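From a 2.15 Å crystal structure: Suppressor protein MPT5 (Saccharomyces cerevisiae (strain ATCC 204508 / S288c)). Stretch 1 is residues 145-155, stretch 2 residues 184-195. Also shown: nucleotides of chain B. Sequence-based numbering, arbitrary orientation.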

# COMPACT_ATOMS: atom_id res chain seq x y z
N ILE A 145 -8.39 8.61 4.10
CA ILE A 145 -6.94 8.70 3.98
C ILE A 145 -6.51 8.40 2.55
O ILE A 145 -5.67 9.10 1.98
N GLN A 146 -7.09 7.36 1.96
CA GLN A 146 -6.76 6.99 0.59
C GLN A 146 -7.15 8.08 -0.40
O GLN A 146 -6.45 8.33 -1.38
N LYS A 147 -8.28 8.74 -0.15
CA LYS A 147 -8.72 9.83 -1.01
C LYS A 147 -7.72 10.99 -0.96
O LYS A 147 -7.38 11.56 -1.99
N CYS A 148 -7.25 11.32 0.24
CA CYS A 148 -6.21 12.35 0.41
C CYS A 148 -4.96 11.98 -0.39
O CYS A 148 -4.36 12.82 -1.06
N ILE A 149 -4.58 10.71 -0.31
CA ILE A 149 -3.37 10.21 -0.93
C ILE A 149 -3.40 10.37 -2.45
O ILE A 149 -2.38 10.69 -3.07
N PHE A 150 -4.57 10.17 -3.06
CA PHE A 150 -4.69 10.25 -4.51
C PHE A 150 -5.07 11.64 -5.03
O PHE A 150 -4.83 11.95 -6.20
N LYS A 151 -5.67 12.46 -4.17
CA LYS A 151 -6.13 13.79 -4.58
C LYS A 151 -5.11 14.89 -4.29
O LYS A 151 -4.96 15.83 -5.08
N PHE A 152 -4.42 14.79 -3.16
CA PHE A 152 -3.52 15.85 -2.71
C PHE A 152 -2.08 15.63 -3.15
O PHE A 152 -1.67 14.50 -3.43
N SER A 153 -1.31 16.72 -3.20
CA SER A 153 0.13 16.64 -3.44
C SER A 153 0.83 15.97 -2.26
O SER A 153 0.44 16.19 -1.11
N PRO A 154 1.85 15.15 -2.54
CA PRO A 154 2.66 14.51 -1.49
C PRO A 154 3.26 15.52 -0.51
O PRO A 154 3.57 15.13 0.62
N SER A 155 3.41 16.77 -0.92
CA SER A 155 3.87 17.82 -0.01
C SER A 155 2.90 18.05 1.16
O SER A 155 3.23 18.75 2.12
N GLN A 184 0.48 0.79 1.01
CA GLN A 184 0.90 0.52 -0.37
C GLN A 184 0.48 1.63 -1.32
O GLN A 184 1.23 2.01 -2.22
N LYS A 185 -0.73 2.16 -1.12
CA LYS A 185 -1.22 3.28 -1.92
C LYS A 185 -0.30 4.48 -1.72
O LYS A 185 0.13 5.12 -2.68
N LEU A 186 -0.01 4.78 -0.45
CA LEU A 186 0.88 5.88 -0.10
C LEU A 186 2.25 5.74 -0.75
O LEU A 186 2.76 6.69 -1.35
N LEU A 187 2.84 4.56 -0.63
CA LEU A 187 4.19 4.31 -1.14
C LEU A 187 4.26 4.43 -2.66
O LEU A 187 5.31 4.72 -3.22
N SER A 188 3.12 4.22 -3.33
CA SER A 188 3.09 4.25 -4.78
C SER A 188 3.08 5.67 -5.35
O SER A 188 3.34 5.86 -6.54
N VAL A 189 2.81 6.66 -4.51
CA VAL A 189 2.71 8.04 -4.99
C VAL A 189 3.58 9.05 -4.23
O VAL A 189 3.84 10.14 -4.73
N CYS A 190 4.03 8.70 -3.02
CA CYS A 190 4.76 9.66 -2.19
C CYS A 190 6.20 9.87 -2.69
O CYS A 190 6.68 9.13 -3.55
N THR A 191 6.88 10.89 -2.16
CA THR A 191 8.22 11.24 -2.61
C THR A 191 9.26 10.21 -2.16
O THR A 191 9.04 9.47 -1.20
N LEU A 192 10.40 10.18 -2.85
CA LEU A 192 11.46 9.24 -2.54
C LEU A 192 11.92 9.38 -1.08
O LEU A 192 12.08 8.39 -0.37
N GLN A 193 12.09 10.63 -0.64
CA GLN A 193 12.53 10.90 0.72
C GLN A 193 11.50 10.49 1.77
O GLN A 193 11.86 10.13 2.90
N GLN A 194 10.22 10.53 1.41
CA GLN A 194 9.17 10.04 2.28
C GLN A 194 9.19 8.51 2.36
O GLN A 194 8.91 7.93 3.41
N ILE A 195 9.52 7.86 1.24
CA ILE A 195 9.67 6.40 1.22
C ILE A 195 10.81 5.97 2.14
O ILE A 195 10.69 4.98 2.87

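Two hydrogen bonds, one near each end of the contact, tie the stretches together. At the RNA-facing end, Lys185 NZ donates to Gln146 OE1 at 2.9 Å. The CA-to-CB bond of Gln146 points sideways to the partner helix, but its m, t side chain brings the amide end closer. Lys185 points toward stretch 1 and, in an m, m, t, p conformation, curls its ammonium group to the side-chain amide oxygen of Gln146. A glutamine suits this position because its amide carries an acceptor and a donor together: while OE1 receives the lysine, Gln146 NE2 donates to O4 of U6 at 2.9 Å. On stretch 2, Gln184 plays a comparable part without touching stretch 1. Also m, t, it gives a nearly linear hydrogen bond from Gln184 NE2 to N1 of A4, again 2.9 Å long.

At the other end Gln194, m, t and pointing toward stretch 1, divides its amide between two tasks. Its NE2 donates to the backbone oxygen of Pro154, with Gln194 NE2 and Pro154 O 2.9 Å apart and the angle close to straight. Its OE1 accepts from the backbone of its own stretch, Thr191 N lying 2.9 Å from Gln194 OE1. Thr191 reciprocates from the N-cap position: in the p rotamer, its OG1 accepts from Gln194 N at 3.2 Å. This exchange satisfies a backbone NH that the first turn of a helix would otherwise leave without an intrahelical partner, and it accompanies the amide's reach across to Pro154.

Between these polar ends, helices 145-151 and 184-189 run almost parallel, 10° apart, with their axes 9.7 Å apart at closest approach. Ile149 points toward stretch 2. The m, t rotamer places Ile149 CD1 3.8 Å from Leu186 CB, while Ile149 CG2 comes within 3.6 Å of Val189 CG2; a beta-branched chain can thus touch two residues of stretch 2. Leu186, t, p, points away overall, yet its CB is its closest atom to Ile149, and Leu186 CD1 also lies 4.0 Å from Ile149 CD1. Val189, in the m rotamer, points toward stretch 1, its short branched side chain filling space beside Ile149.

Phe150 lies toward the exposed margin. It starts sideways, but chi1 in the m well carries the ring nearer to stretch 2. Lys185 meets the ring at its edge, with Phe150 CZ 3.6 Å from Lys185 CD, so the aliphatic part of the lysine is used for packing while its charged end serves Gln146. Phe150 CE1 also approaches Val189 CG1 at 4.3 Å.

Beyond the helix, Phe152 leaves helical geometry and the chain turns so that Pro154 points toward stretch 2. The proline ring, C-gamma exo, is compact enough to nestle against the backbone: Pro154 CG is 3.6 Å from Val189 O, and Pro154 CB is 3.7 Å from Thr191 CG2. Its apolar ring therefore meets the threonine methyl, while its carbonyl receives Gln194, joining packing and polar contact in one residue.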

# COMPACT_ATOMS: atom_id res chain seq x y z
CB ILE A 145 -6.21 7.75 4.96
CG1 ILE A 145 -6.60 8.06 6.41
CG2 ILE A 145 -4.70 7.86 4.79
CD1 ILE A 145 -6.29 9.49 6.84
CB GLN A 146 -7.41 5.66 0.20
CG GLN A 146 -6.79 4.43 0.87
CD GLN A 146 -7.38 3.13 0.37
OE1 GLN A 146 -7.36 2.85 -0.83
NE2 GLN A 146 -7.89 2.32 1.28
CB LYS A 147 -10.13 10.30 -0.62
CG LYS A 147 -10.73 11.34 -1.55
CD LYS A 147 -10.96 10.80 -2.96
CE LYS A 147 -12.14 9.83 -3.01
NZ LYS A 147 -12.50 9.46 -4.41
CB CYS A 148 -5.82 12.49 1.88
SG CYS A 148 -7.10 13.19 2.95
CB ILE A 149 -3.12 8.74 -0.53
CG1 ILE A 149 -2.62 8.66 0.91
CG2 ILE A 149 -2.12 8.07 -1.46
CD1 ILE A 149 -2.51 7.23 1.45
CB PHE A 150 -5.67 9.20 -5.03
CG PHE A 150 -5.13 7.80 -4.97
CD1 PHE A 150 -4.13 7.38 -5.84
CD2 PHE A 150 -5.63 6.89 -4.04
CE1 PHE A 150 -3.63 6.09 -5.78
CE2 PHE A 150 -5.14 5.60 -3.99
CZ PHE A 150 -4.14 5.20 -4.86
CB LYS A 151 -7.47 14.11 -3.90
CG LYS A 151 -8.09 15.44 -4.30
CD LYS A 151 -8.57 15.43 -5.76
CE LYS A 151 -9.29 16.73 -6.11
NZ LYS A 151 -9.79 16.73 -7.51
CB PHE A 152 -3.56 15.98 -1.19
CG PHE A 152 -4.91 16.39 -0.64
CD1 PHE A 152 -5.86 16.99 -1.45
CD2 PHE A 152 -5.21 16.18 0.70
CE1 PHE A 152 -7.10 17.37 -0.94
CE2 PHE A 152 -6.44 16.56 1.22
CZ PHE A 152 -7.39 17.15 0.40
CB SER A 153 0.71 18.03 -3.65
OG SER A 153 2.12 17.97 -3.78
CB PRO A 154 3.76 13.81 -2.29
CG PRO A 154 3.10 13.47 -3.59
CD PRO A 154 2.20 14.65 -3.88
CB SER A 155 4.07 19.14 -0.76
OG SER A 155 2.83 19.73 -1.10
CB GLN A 184 0.35 -0.83 -0.85
CG GLN A 184 0.97 -2.04 -0.15
CD GLN A 184 0.35 -3.35 -0.59
OE1 GLN A 184 0.39 -3.71 -1.76
NE2 GLN A 184 -0.23 -4.08 0.37
CB LYS A 185 -2.64 3.67 -1.52
CG LYS A 185 -3.67 2.55 -1.67
CD LYS A 185 -3.76 2.06 -3.10
CE LYS A 185 -4.72 0.88 -3.22
NZ LYS A 185 -6.13 1.21 -2.83
CB LEU A 186 1.03 5.95 1.42
CG LEU A 186 1.96 7.04 1.95
CD1 LEU A 186 1.33 8.42 1.75
CD2 LEU A 186 2.28 6.82 3.41
CB LEU A 187 4.69 2.93 -0.70
CG LEU A 187 5.06 2.75 0.77
CD1 LEU A 187 5.40 1.30 1.07
CD2 LEU A 187 6.22 3.64 1.16
CB SER A 188 1.88 3.47 -5.31
OG SER A 188 0.67 4.12 -4.97
CB VAL A 189 1.25 8.56 -4.97
CG1 VAL A 189 0.37 7.74 -5.89
CG2 VAL A 189 0.71 8.55 -3.55
CB CYS A 190 4.75 9.23 -0.72
SG CYS A 190 5.72 7.75 -0.37
CB THR A 191 8.66 12.63 -2.13
OG1 THR A 191 9.16 12.55 -0.79
CG2 THR A 191 7.49 13.61 -2.18
CB LEU A 192 12.64 9.43 -3.49
CG LEU A 192 13.68 8.31 -3.55
CD1 LEU A 192 13.02 6.95 -3.41
CD2 LEU A 192 14.47 8.38 -4.85
CB GLN A 193 12.94 12.37 0.88
CG GLN A 193 14.32 12.68 0.29
CD GLN A 193 14.68 14.15 0.34
OE1 GLN A 193 13.81 15.02 0.28
NE2 GLN A 193 15.97 14.43 0.46
CB GLN A 194 7.79 10.53 1.83
CG GLN A 194 7.53 12.03 2.09
CD GLN A 194 6.30 12.55 1.37
OE1 GLN A 194 5.88 11.97 0.36
NE2 GLN A 194 5.73 13.63 1.87
CB ILE A 195 9.94 5.88 -0.21
CG1 ILE A 195 8.77 6.19 -1.14
CG2 ILE A 195 10.22 4.38 -0.21
CD1 ILE A 195 9.00 5.79 -2.59
P U B 6 -13.55 -6.66 -0.46
OP1 U B 6 -13.77 -8.09 -0.13
OP2 U B 6 -14.15 -6.10 -1.71
O5' U B 6 -14.05 -5.76 0.76
C5' U B 6 -13.82 -6.15 2.11
C4' U B 6 -14.09 -5.02 3.07
O4' U B 6 -12.86 -4.28 3.30
C3' U B 6 -15.12 -3.99 2.60
O3' U B 6 -15.87 -3.52 3.73
C2' U B 6 -14.25 -2.85 2.07
O2' U B 6 -14.87 -1.58 2.07
C1' U B 6 -13.07 -2.91 3.03
N1 U B 6 -11.83 -2.32 2.50
C2 U B 6 -11.42 -1.11 3.03
O2 U B 6 -12.05 -0.55 3.91
N3 U B 6 -10.26 -0.59 2.51
C4 U B 6 -9.47 -1.16 1.52
O4 U B 6 -8.45 -0.57 1.15
C5 U B 6 -9.96 -2.41 1.02
C6 U B 6 -11.10 -2.94 1.51
P A B 4 -5.31 -14.88 0.06
OP1 A B 4 -6.69 -15.40 0.13
OP2 A B 4 -4.66 -14.69 -1.26
O5' A B 4 -5.26 -13.48 0.81
C5' A B 4 -5.63 -13.36 2.18
C4' A B 4 -5.78 -11.92 2.57
O4' A B 4 -4.49 -11.26 2.49
C3' A B 4 -6.68 -11.08 1.68
O3' A B 4 -8.05 -11.25 1.99
C2' A B 4 -6.17 -9.67 1.92
O2' A B 4 -6.70 -9.13 3.13
C1' A B 4 -4.66 -9.91 2.12
N9 A B 4 -3.88 -9.65 0.89
C8 A B 4 -3.71 -10.46 -0.20
N7 A B 4 -2.95 -9.94 -1.13
C5 A B 4 -2.59 -8.69 -0.63
C6 A B 4 -1.79 -7.65 -1.14
N6 A B 4 -1.18 -7.68 -2.33
N1 A B 4 -1.64 -6.54 -0.37
C2 A B 4 -2.25 -6.50 0.82
N3 A B 4 -3.02 -7.41 1.41
C4 A B 4 -3.16 -8.50 0.62